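Local coordinates for protein transcriptional regulator (Vibrio virus VP882, PDB 7DWM) that binds the small molecule 3,5-dimethylpyrazin-2-ol (DPO) in a PAS-type domain and probably regulates transcription by binding DNA through a LuxR-type helix-turn-helix domain, at residues Asp26-Lys31 and Tyr39-Phe44; Thr104-Pro109 and His123-Thr128; Leu159-Arg164 and Asn201-Gly206; Glu165-Phe170 and Met223-Leu228. All blocks are in the same frame, centred on the assembly; numbering follows the deposited sequence.

Contact 1. Residues Asp26-Lys31 and Tyr39-Phe44; sequences DPWGIK and YANQPF. With A1U (3,5-dimethylpyrazin-2-ol), chain C.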
# COMPACT_ATOMS: atom_id res chain seq x y z
N ASP A 26 0.57 -16.20 2.80
CA ASP A 26 -0.18 -15.20 3.52
C ASP A 26 -1.31 -15.84 4.33
O ASP A 26 -1.88 -16.85 3.92
CB ASP A 26 -0.78 -14.18 2.56
CG ASP A 26 0.24 -13.20 2.02
OD1 ASP A 26 -0.15 -12.34 1.21
OD2 ASP A 26 1.42 -13.30 2.41
N PRO A 27 -1.64 -15.27 5.48
CA PRO A 27 -2.90 -15.64 6.15
C PRO A 27 -4.11 -15.30 5.29
O PRO A 27 -4.38 -14.13 5.02
CB PRO A 27 -2.86 -14.81 7.44
CG PRO A 27 -1.41 -14.58 7.70
CD PRO A 27 -0.78 -14.43 6.34
N TRP A 28 -4.83 -16.33 4.86
CA TRP A 28 -5.99 -16.18 3.99
C TRP A 28 -7.18 -16.88 4.63
O TRP A 28 -7.02 -17.90 5.30
CB TRP A 28 -5.73 -16.79 2.61
CG TRP A 28 -5.14 -15.89 1.56
CD1 TRP A 28 -3.84 -15.89 1.11
CD2 TRP A 28 -5.82 -14.90 0.78
NE1 TRP A 28 -3.68 -14.95 0.13
CE2 TRP A 28 -4.88 -14.33 -0.10
CE3 TRP A 28 -7.14 -14.42 0.76
CZ2 TRP A 28 -5.21 -13.31 -0.99
CZ3 TRP A 28 -7.46 -13.42 -0.14
CH2 TRP A 28 -6.50 -12.87 -1.00
N GLY A 29 -8.37 -16.34 4.42
CA GLY A 29 -9.55 -17.04 4.92
C GLY A 29 -10.83 -16.35 4.53
O GLY A 29 -10.82 -15.27 3.94
N ILE A 30 -11.95 -17.02 4.82
CA ILE A 30 -13.28 -16.48 4.60
C ILE A 30 -14.18 -16.86 5.78
O ILE A 30 -14.07 -17.95 6.34
CB ILE A 30 -13.89 -16.92 3.24
CG1 ILE A 30 -14.35 -18.39 3.23
CG2 ILE A 30 -12.95 -16.66 2.09
CD1 ILE A 30 -15.74 -18.61 3.77
N LYS A 31 -15.05 -15.94 6.17
CA LYS A 31 -16.09 -16.25 7.14
C LYS A 31 -17.44 -15.79 6.60
O LYS A 31 -17.54 -15.18 5.53
CB LYS A 31 -15.80 -15.64 8.51
CG LYS A 31 -15.41 -14.20 8.51
CD LYS A 31 -14.26 -14.03 9.46
CE LYS A 31 -13.92 -12.58 9.62
NZ LYS A 31 -13.00 -12.35 10.76
N TYR A 39 -13.26 -21.21 6.49
CA TYR A 39 -11.94 -21.79 6.35
C TYR A 39 -10.88 -20.73 6.60
O TYR A 39 -11.13 -19.53 6.41
CB TYR A 39 -11.72 -22.41 4.96
CG TYR A 39 -10.34 -23.00 4.81
CD1 TYR A 39 -9.36 -22.36 4.05
CD2 TYR A 39 -9.99 -24.18 5.47
CE1 TYR A 39 -8.08 -22.89 3.94
CE2 TYR A 39 -8.72 -24.72 5.35
CZ TYR A 39 -7.77 -24.08 4.58
OH TYR A 39 -6.51 -24.62 4.46
N ALA A 40 -9.71 -21.18 7.02
CA ALA A 40 -8.52 -20.35 7.14
C ALA A 40 -7.32 -21.26 6.92
O ALA A 40 -7.25 -22.34 7.50
CB ALA A 40 -8.44 -19.66 8.50
N ASN A 41 -6.40 -20.82 6.07
CA ASN A 41 -5.24 -21.64 5.74
C ASN A 41 -4.36 -21.81 6.98
O ASN A 41 -4.59 -21.21 8.03
CB ASN A 41 -4.45 -21.00 4.60
CG ASN A 41 -4.10 -19.55 4.86
OD1 ASN A 41 -4.53 -18.96 5.86
ND2 ASN A 41 -3.32 -18.95 3.97
N GLN A 42 -3.34 -22.65 6.84
CA GLN A 42 -2.41 -22.85 7.95
C GLN A 42 -1.67 -21.58 8.35
O GLN A 42 -1.41 -21.41 9.56
CB GLN A 42 -1.41 -23.97 7.60
CG GLN A 42 -0.46 -24.33 8.73
CD GLN A 42 0.55 -25.38 8.33
OE1 GLN A 42 1.75 -25.14 8.35
NE2 GLN A 42 0.06 -26.57 7.98
N PRO A 43 -1.29 -20.66 7.44
CA PRO A 43 -0.72 -19.38 7.91
C PRO A 43 -1.60 -18.62 8.89
O PRO A 43 -1.11 -18.20 9.95
CB PRO A 43 -0.52 -18.61 6.60
CG PRO A 43 -0.23 -19.67 5.60
CD PRO A 43 -1.08 -20.85 5.99
N PHE A 44 -2.89 -18.45 8.58
CA PHE A 44 -3.74 -17.68 9.49
C PHE A 44 -3.92 -18.41 10.81
O PHE A 44 -3.86 -17.79 11.88
CB PHE A 44 -5.10 -17.39 8.87
CG PHE A 44 -6.00 -16.59 9.77
CD1 PHE A 44 -6.94 -17.22 10.57
CD2 PHE A 44 -5.86 -15.22 9.86
CE1 PHE A 44 -7.75 -16.48 11.42
CE2 PHE A 44 -6.66 -14.48 10.70
CZ PHE A 44 -7.60 -15.11 11.48
CAB A1U C . -7.68 -9.55 12.42
CAC A1U C . -7.20 -10.88 12.51
CAE A1U C . -9.10 -11.60 11.34
CAF A1U C . -9.50 -10.25 11.31
CAG A1U C . -5.89 -11.16 13.20
CAH A1U C . -9.91 -12.70 10.73
NAA A1U C . -8.85 -9.21 11.82
NAD A1U C . -7.94 -11.89 11.95
OAI A1U C . -10.73 -10.00 10.67
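With CG of Asn41 in the crowded position between its backbone N and carbonyl carbon (chi1 53°) and chi2 near -6°, the carboxamide turns back against the backbone of Asp26-Trp28. Both ends of the amide are used. ND2 donates to Asp26 O at 2.5 Å, an oxygen close to the amide plane of Asn41, and also serves Phe21 O. OD1 accepts from Trp28 N at 2.8 Å and from Phe44 N at 3.2 Å, each N-H arriving above the carbonyl plane. The second bond makes Asn41 the N-cap of helix 42-47; the short side chain lets OD1 cap the helix while ND2 holds Asp26 O.

The antiparallel hairpin of the PAS fold is joined by Asn41 N to Trp28 O and by Ile30 N to Tyr39 O, both 3.1 Å. Gly29, opposite Ala40, lets the strands close to 4.1 Å between its CA and Ala40 CA; a side chain at Gly29 would collide with Tyr39 O.

Phe44, its CG anti to the backbone N (chi1 -179°), sets CB against Pro27 CB and carries its ring edge to the ligand, CE2 lying 3.1 Å from NAD of A1U. Lys31 NZ reaches OAI of A1U through a weak bond and makes salt bridges with Asp60 and Asp78. This pairing with two carboxylates probably keeps the lysine protonated, so it could donate to, and mildly polarise, the ligand oxygen.

Contact 2. Residues Thr104-Pro109 and His123-Thr128; sequences TFTKTP and HGQDLT. With A1U (3,5-dimethylpyrazin-2-ol), chain C.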
# COMPACT_ATOMS: atom_id res chain seq x y z
N THR A 104 -1.52 -5.94 7.73
CA THR A 104 -2.65 -5.42 6.98
C THR A 104 -3.60 -6.57 6.71
O THR A 104 -3.20 -7.57 6.11
CB THR A 104 -2.15 -4.78 5.68
OG1 THR A 104 -1.51 -3.53 5.97
CG2 THR A 104 -3.27 -4.59 4.67
N PHE A 105 -4.85 -6.43 7.16
CA PHE A 105 -5.91 -7.38 6.84
C PHE A 105 -6.90 -6.72 5.89
O PHE A 105 -7.64 -5.81 6.29
CB PHE A 105 -6.60 -7.90 8.11
CG PHE A 105 -5.86 -9.03 8.77
CD1 PHE A 105 -6.10 -10.34 8.39
CD2 PHE A 105 -4.91 -8.77 9.74
CE1 PHE A 105 -5.42 -11.38 8.99
CE2 PHE A 105 -4.22 -9.81 10.35
CZ PHE A 105 -4.48 -11.12 9.97
N THR A 106 -6.91 -7.18 4.64
CA THR A 106 -7.81 -6.69 3.61
C THR A 106 -9.07 -7.55 3.57
O THR A 106 -9.00 -8.75 3.31
CB THR A 106 -7.12 -6.70 2.24
OG1 THR A 106 -7.15 -8.02 1.69
CG2 THR A 106 -5.68 -6.25 2.39
N LYS A 107 -10.22 -6.92 3.83
CA LYS A 107 -11.49 -7.63 3.89
C LYS A 107 -12.40 -7.18 2.76
O LYS A 107 -12.65 -5.99 2.59
CB LYS A 107 -12.15 -7.43 5.25
CG LYS A 107 -11.17 -7.67 6.39
CD LYS A 107 -11.64 -7.15 7.74
CE LYS A 107 -12.74 -8.02 8.32
NZ LYS A 107 -13.03 -7.66 9.74
N THR A 108 -12.86 -8.16 1.98
CA THR A 108 -13.63 -8.02 0.75
C THR A 108 -14.94 -8.79 0.85
O THR A 108 -15.00 -9.82 1.52
CB THR A 108 -12.83 -8.51 -0.46
OG1 THR A 108 -13.61 -8.32 -1.65
CG2 THR A 108 -12.46 -9.98 -0.29
N PRO A 109 -16.00 -8.30 0.21
CA PRO A 109 -17.26 -9.07 0.18
C PRO A 109 -17.10 -10.39 -0.56
O PRO A 109 -16.45 -10.47 -1.61
CB PRO A 109 -18.23 -8.12 -0.54
CG PRO A 109 -17.57 -6.76 -0.52
CD PRO A 109 -16.10 -7.02 -0.51
N HIS A 123 -7.55 -11.17 3.73
CA HIS A 123 -6.17 -11.39 3.32
C HIS A 123 -5.26 -10.61 4.27
O HIS A 123 -5.32 -9.37 4.29
CB HIS A 123 -5.94 -10.98 1.87
CG HIS A 123 -4.54 -11.17 1.38
ND1 HIS A 123 -4.00 -10.44 0.35
CD2 HIS A 123 -3.56 -12.02 1.79
CE1 HIS A 123 -2.76 -10.83 0.14
NE2 HIS A 123 -2.46 -11.78 1.00
N GLY A 124 -4.47 -11.30 5.04
CA GLY A 124 -3.53 -10.69 5.97
C GLY A 124 -2.13 -10.64 5.37
O GLY A 124 -1.64 -11.64 4.84
N GLN A 125 -1.51 -9.47 5.46
CA GLN A 125 -0.16 -9.26 4.93
C GLN A 125 0.75 -8.73 6.03
O GLN A 125 0.44 -7.73 6.67
CB GLN A 125 -0.18 -8.28 3.75
CG GLN A 125 -1.23 -8.59 2.69
CD GLN A 125 -0.96 -7.89 1.38
OE1 GLN A 125 -1.80 -7.17 0.85
NE2 GLN A 125 0.24 -8.11 0.84
N ASP A 126 1.88 -9.40 6.22
CA ASP A 126 2.86 -9.02 7.23
C ASP A 126 3.68 -7.83 6.74
O ASP A 126 4.53 -7.97 5.85
CB ASP A 126 3.77 -10.20 7.57
CG ASP A 126 4.61 -9.95 8.81
OD1 ASP A 126 5.44 -10.82 9.15
OD2 ASP A 126 4.45 -8.89 9.45
N LEU A 127 3.42 -6.66 7.32
CA LEU A 127 4.06 -5.42 6.90
C LEU A 127 5.42 -5.18 7.55
O LEU A 127 6.17 -4.33 7.06
CB LEU A 127 3.14 -4.24 7.18
CG LEU A 127 1.94 -4.14 6.24
CD1 LEU A 127 1.46 -2.71 6.17
CD2 LEU A 127 2.28 -4.67 4.85
N THR A 128 5.75 -5.88 8.64
CA THR A 128 6.94 -5.54 9.42
C THR A 128 8.23 -5.65 8.61
O THR A 128 9.00 -4.69 8.51
CB THR A 128 7.02 -6.44 10.65
OG1 THR A 128 7.21 -7.80 10.23
CG2 THR A 128 5.73 -6.36 11.46
CAB A1U C . -7.68 -9.55 12.42
CAC A1U C . -7.20 -10.88 12.51
CAE A1U C . -9.10 -11.60 11.34
CAF A1U C . -9.50 -10.25 11.31
CAG A1U C . -5.89 -11.16 13.20
CAH A1U C . -9.91 -12.70 10.73
NAA A1U C . -8.85 -9.21 11.82
NAD A1U C . -7.94 -11.89 11.95
OAI A1U C . -10.73 -10.00 10.67
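The hairpin of strands 99-110 and 119-126 belongs to the antiparallel PAS sheet and forms part of the DPO pocket. Two hydrogen-bonded pairs flank Phe105 and Gly124: Thr104 N and O bond to Gln125 O and N, and Thr106 N donates to His123 O at 2.7 Å while Thr106 O accepts from His123 N.

Phe105 has CG beside its backbone N (chi1 -83°), so its ring folds over the next strand. One face rests on Gly124 CA, a CH-pi contact 3.8 Å from the ring centroid, and the opposite face meets CAC of A1U, 3.7 Å from CZ of Phe105. Gly124 fits because a CB would strike the ring. Lys107, bent at chi3, brings NZ within 3.4 Å of OAI of A1U, a weak bond; Asp78 holds it more firmly.

On the face bearing Thr104, the Thr106 and His123 side chains run side by side, Thr106 OG1 3.2 Å from His123 CB. The His123 ring bonds to Asp26 and stacks on Trp28, and Gln125 pairs with Gln125 of the second subunit. Asp126, at the N-cap of helix 127-139, accepts from Thr128 OG1 and weakly from Thr128 N; strands 28-32 and 88-96 border the hairpin.

Contact 3. Residues Leu159-Arg164 and Asn201-Gly206; sequences LNLTER and NKFGAG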
# COMPACT_ATOMS: atom_id res chain seq x y z
N LEU A 159 21.48 8.79 17.25
CA LEU A 159 20.96 9.83 18.13
C LEU A 159 19.67 9.37 18.81
O LEU A 159 18.95 8.51 18.29
CB LEU A 159 20.74 11.13 17.36
CG LEU A 159 19.90 11.05 16.08
CD1 LEU A 159 19.03 12.28 15.96
CD2 LEU A 159 20.80 10.91 14.85
N ASN A 160 19.38 9.96 19.96
CA ASN A 160 18.36 9.47 20.89
C ASN A 160 17.28 10.54 21.06
O ASN A 160 17.30 11.32 22.01
CB ASN A 160 18.99 9.09 22.24
CG ASN A 160 19.91 7.89 22.13
OD1 ASN A 160 21.03 8.00 21.64
ND2 ASN A 160 19.43 6.74 22.59
N LEU A 161 16.33 10.57 20.13
CA LEU A 161 15.19 11.46 20.27
C LEU A 161 14.26 10.95 21.36
O LEU A 161 14.01 9.74 21.47
CB LEU A 161 14.43 11.58 18.96
CG LEU A 161 15.21 11.94 17.69
CD1 LEU A 161 14.27 11.99 16.50
CD2 LEU A 161 15.92 13.27 17.86
N THR A 162 13.75 11.87 22.17
CA THR A 162 12.75 11.52 23.17
C THR A 162 11.41 11.26 22.48
O THR A 162 11.27 11.38 21.26
CB THR A 162 12.63 12.63 24.21
OG1 THR A 162 11.92 13.75 23.65
CG2 THR A 162 14.01 13.08 24.66
N GLU A 163 10.40 10.90 23.28
CA GLU A 163 9.10 10.59 22.71
C GLU A 163 8.44 11.83 22.13
O GLU A 163 7.96 11.82 20.99
CB GLU A 163 8.21 9.94 23.77
CG GLU A 163 8.56 8.49 24.07
CD GLU A 163 7.38 7.69 24.57
OE1 GLU A 163 7.38 6.45 24.38
OE2 GLU A 163 6.45 8.29 25.14
N ARG A 164 8.43 12.93 22.89
CA ARG A 164 7.85 14.17 22.38
C ARG A 164 8.65 14.69 21.19
O ARG A 164 8.07 15.22 20.24
CB ARG A 164 7.77 15.22 23.48
CG ARG A 164 7.32 16.59 22.97
CD ARG A 164 7.30 17.63 24.07
NE ARG A 164 6.49 17.20 25.20
CZ ARG A 164 6.47 17.82 26.38
NH1 ARG A 164 5.70 17.35 27.35
NH2 ARG A 164 7.21 18.90 26.58
N ASN A 201 19.64 20.38 17.32
CA ASN A 201 20.99 20.23 17.86
C ASN A 201 21.40 18.77 17.93
O ASN A 201 22.57 18.44 17.73
CB ASN A 201 21.08 20.90 19.23
CG ASN A 201 21.33 22.39 19.13
OD1 ASN A 201 21.83 22.87 18.11
ND2 ASN A 201 20.99 23.12 20.18
N LYS A 202 20.45 17.87 18.23
CA LYS A 202 20.78 16.45 18.21
C LYS A 202 21.19 15.99 16.81
O LYS A 202 22.05 15.12 16.67
CB LYS A 202 19.60 15.63 18.72
CG LYS A 202 19.54 15.56 20.24
CD LYS A 202 18.38 14.71 20.73
CE LYS A 202 18.24 14.83 22.24
NZ LYS A 202 17.21 13.92 22.80
N PHE A 203 20.59 16.57 15.77
CA PHE A 203 20.99 16.25 14.41
C PHE A 203 22.28 16.94 14.00
O PHE A 203 22.92 16.51 13.03
CB PHE A 203 19.88 16.63 13.42
CG PHE A 203 18.86 15.56 13.21
CD1 PHE A 203 18.89 14.76 12.09
CD2 PHE A 203 17.86 15.36 14.15
CE1 PHE A 203 17.94 13.77 11.89
CE2 PHE A 203 16.91 14.37 13.96
CZ PHE A 203 16.95 13.58 12.83
N GLY A 204 22.68 17.99 14.71
CA GLY A 204 23.80 18.80 14.29
C GLY A 204 23.46 19.81 13.22
O GLY A 204 24.36 20.36 12.58
N ALA A 205 22.17 20.07 13.00
CA ALA A 205 21.75 20.98 11.95
C ALA A 205 21.85 22.43 12.42
O ALA A 205 21.75 22.73 13.62
CB ALA A 205 20.32 20.67 11.52
N GLY A 206 22.04 23.33 11.46
CA GLY A 206 22.23 24.73 11.78
C GLY A 206 20.94 25.51 11.82
O GLY A 206 20.84 26.53 12.51
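Leu159 and Phe203 meet at about a right angle, methyl on ring. With CG of Leu159 in the crowded position between its backbone N and carbonyl carbon (chi1 52°), CD1 comes down over one face of the phenyl group, 3.9 Å from the ring centroid and displaced toward the rim. The nearest ring atom, Phe203 CE2, is 3.6 Å from Leu159 CD1. The Leu161 side chain also runs at about a right angle to that of Phe203, its CD2 4.2 Å from Phe203 CE2. A flat, wholly apolar side chain suits this place, since it offers the two leucine branches a broad hydrocarbon surface.

Lys202, one residue earlier on its helix, works differently. CG lies beside the backbone N (chi1 -83°) and the rest of the chain is extended, so the methylenes pass obliquely by Leu161, CD to CD2 at 4.0 Å, before the ammonium reaches the opposing backbone. There NZ donates to Asn160 O at 2.7 Å, from above the carbonyl plane. The same NZ forms a salt bridge with Glu165, which also accepts from Thr162 N. A long aliphatic chain with a charged tip serves both the leucine and the polar groups where helix 163-172 begins. Thr162 is the N-cap of that helix, its methyl CG2 lying across the lysine end.

Gly204, with positive phi, closes helix 189-203 in a Schellman motif. In this LuxR-type helix-turn-helix domain, Phe203 lies between helix 163-172 and helix 208-217, packing on Leu169, Leu211 and Ala215 and meeting Tyr220 edge-to-face.

Contact 4. Residues Glu165-Phe170 and Met223-Leu228; sequences EELVLF and MVPKAL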
# COMPACT_ATOMS: atom_id res chain seq x y z
N GLU A 165 9.97 14.55 21.23
CA GLU A 165 10.79 14.97 20.10
C GLU A 165 10.48 14.13 18.87
O GLU A 165 10.45 14.65 17.75
CB GLU A 165 12.28 14.87 20.46
CG GLU A 165 12.76 16.02 21.33
CD GLU A 165 14.06 15.71 22.06
OE1 GLU A 165 14.48 16.54 22.89
OE2 GLU A 165 14.67 14.65 21.80
N GLU A 166 10.25 12.83 19.06
CA GLU A 166 9.84 11.98 17.95
C GLU A 166 8.52 12.44 17.35
O GLU A 166 8.36 12.48 16.13
CB GLU A 166 9.76 10.52 18.40
CG GLU A 166 11.11 9.83 18.46
CD GLU A 166 11.00 8.32 18.58
OE1 GLU A 166 9.99 7.83 19.12
OE2 GLU A 166 11.93 7.62 18.12
N LEU A 167 7.55 12.80 18.21
CA LEU A 167 6.27 13.31 17.71
C LEU A 167 6.47 14.60 16.92
O LEU A 167 5.94 14.77 15.80
CB LEU A 167 5.31 13.54 18.87
CG LEU A 167 4.16 12.55 19.06
CD1 LEU A 167 4.68 11.21 19.54
CD2 LEU A 167 3.14 13.10 20.03
N VAL A 168 7.21 15.54 17.51
CA VAL A 168 7.46 16.83 16.87
C VAL A 168 8.12 16.63 15.51
O VAL A 168 7.76 17.28 14.53
CB VAL A 168 8.30 17.73 17.79
CG1 VAL A 168 8.80 18.96 17.03
CG2 VAL A 168 7.49 18.15 19.00
N LEU A 169 9.10 15.73 15.43
CA LEU A 169 9.79 15.51 14.16
C LEU A 169 8.88 14.81 13.15
O LEU A 169 8.92 15.14 11.95
CB LEU A 169 11.06 14.70 14.38
CG LEU A 169 11.95 14.56 13.14
CD1 LEU A 169 12.43 15.93 12.71
CD2 LEU A 169 13.12 13.64 13.42
N PHE A 170 8.09 13.83 13.60
CA PHE A 170 7.11 13.19 12.72
C PHE A 170 6.23 14.23 12.04
O PHE A 170 5.99 14.16 10.83
CB PHE A 170 6.24 12.21 13.53
CG PHE A 170 5.29 11.40 12.68
CD1 PHE A 170 4.02 11.86 12.40
CD2 PHE A 170 5.68 10.17 12.16
CE1 PHE A 170 3.15 11.11 11.62
CE2 PHE A 170 4.82 9.42 11.39
CZ PHE A 170 3.56 9.89 11.11
N MET A 223 10.14 6.91 10.19
CA MET A 223 10.14 6.66 11.62
C MET A 223 8.73 6.72 12.19
O MET A 223 7.93 7.60 11.84
CB MET A 223 11.03 7.66 12.34
CG MET A 223 10.97 7.57 13.86
SD MET A 223 10.71 9.15 14.68
CE MET A 223 8.95 9.37 14.47
N VAL A 224 8.42 5.78 13.06
CA VAL A 224 7.18 5.75 13.82
C VAL A 224 7.52 6.15 15.25
O VAL A 224 8.49 5.61 15.81
CB VAL A 224 6.51 4.37 13.79
CG1 VAL A 224 5.13 4.43 14.41
CG2 VAL A 224 6.45 3.85 12.37
N PRO A 225 6.80 7.09 15.85
CA PRO A 225 7.14 7.49 17.22
C PRO A 225 6.99 6.28 18.13
O PRO A 225 5.98 5.58 18.10
CB PRO A 225 6.13 8.59 17.53
CG PRO A 225 5.67 9.09 16.19
CD PRO A 225 5.72 7.91 15.27
N LYS A 226 8.02 6.05 18.95
CA LYS A 226 8.08 4.85 19.77
C LYS A 226 6.97 4.80 20.82
O LYS A 226 6.67 3.72 21.34
CB LYS A 226 9.46 4.72 20.40
CG LYS A 226 9.66 5.45 21.70
CD LYS A 226 10.80 4.82 22.47
CE LYS A 226 10.52 3.35 22.72
NZ LYS A 226 9.64 3.17 23.92
N ALA A 227 6.36 5.94 21.15
CA ALA A 227 5.19 5.90 22.04
C ALA A 227 4.05 5.09 21.44
O ALA A 227 3.18 4.63 22.19
CB ALA A 227 4.72 7.32 22.34
N LEU A 228 4.02 4.93 20.12
CA LEU A 228 3.05 4.11 19.42
C LEU A 228 3.37 2.62 19.48
O LEU A 228 2.51 1.80 19.12
CB LEU A 228 2.92 4.55 17.96
CG LEU A 228 1.79 5.55 17.71
CD1 LEU A 228 1.84 6.10 16.30
CD2 LEU A 228 0.45 4.91 18.00
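Glu166 OE1 is gripped across this contact by one strong hydrogen bond, from Lys226 N at 2.7 Å. The N-H points almost straight at the oxygen (178°) and uses its syn lone pair, the side of the other carboxylate oxygen. The first helix of the LuxR-type helix-turn-helix domain, 163-172, thereby holds the segment that leads from helix 208-217 toward strand 233-236. Glutamate suits the place because its chain, extended beyond CG, spans the gap to a backbone amide at the start of the 3-10 turn 226-228. Amides at such a start have no partner earlier in the turn, and the carboxylate supplies one. NZ of Lys226 is 6.7 Å from OE1 of Glu166, too far for a salt bridge.

Around this bond the packing is apolar. Met223, bent at chi2 and chi3, lays its thioether along the helix: SD faces Glu166 CG at 3.9 Å, and the methyl CE lies 4.0 Å from Phe170 CB. Such a flexible chain can follow the helix surface from one turn to the next. Pro225 is the rigid counterpart. Its CB meets Leu167 CD1 at 3.6 Å, the two side chains crossing at about a right angle, and its CD touches Phe170 CD2 at 3.8 Å. Leu167 and Pro225 also pack on Leu142 of the second subunit, and Phe170 on its Val138, so the contact borders the dimer interface. Phe170, CG anti to its backbone N (chi1 -174°), directs its ring edge at the chain opposite, where CD2 lies 3.4 Å from Met223 O, in the ring plane.

How the contacts relate
Contacts 1 and 2 belong to one PAS sheet, in which strands 28-32 and 119-126 are neighbours, and their centres are about 11 Å apart. They touch directly, Pro27 O lying 2.8 Å from Gly124 N, and both contribute to the DPO pocket, where Lys31 and Lys107 approach the same ligand oxygen. Contacts 3 and 4 share helix 163-172 of the helix-turn-helix domain, with centres about 12 Å apart and Leu161 CD1 packed 3.7 Å from Leu169 CD2. The two pairs do not meet: the nearest atoms of contacts 2 and 4 are about 10 Å apart, while the centres of contacts 1 and 3 are about 43 Å apart. Contacts 1, 2 and 4 also touch the second subunit.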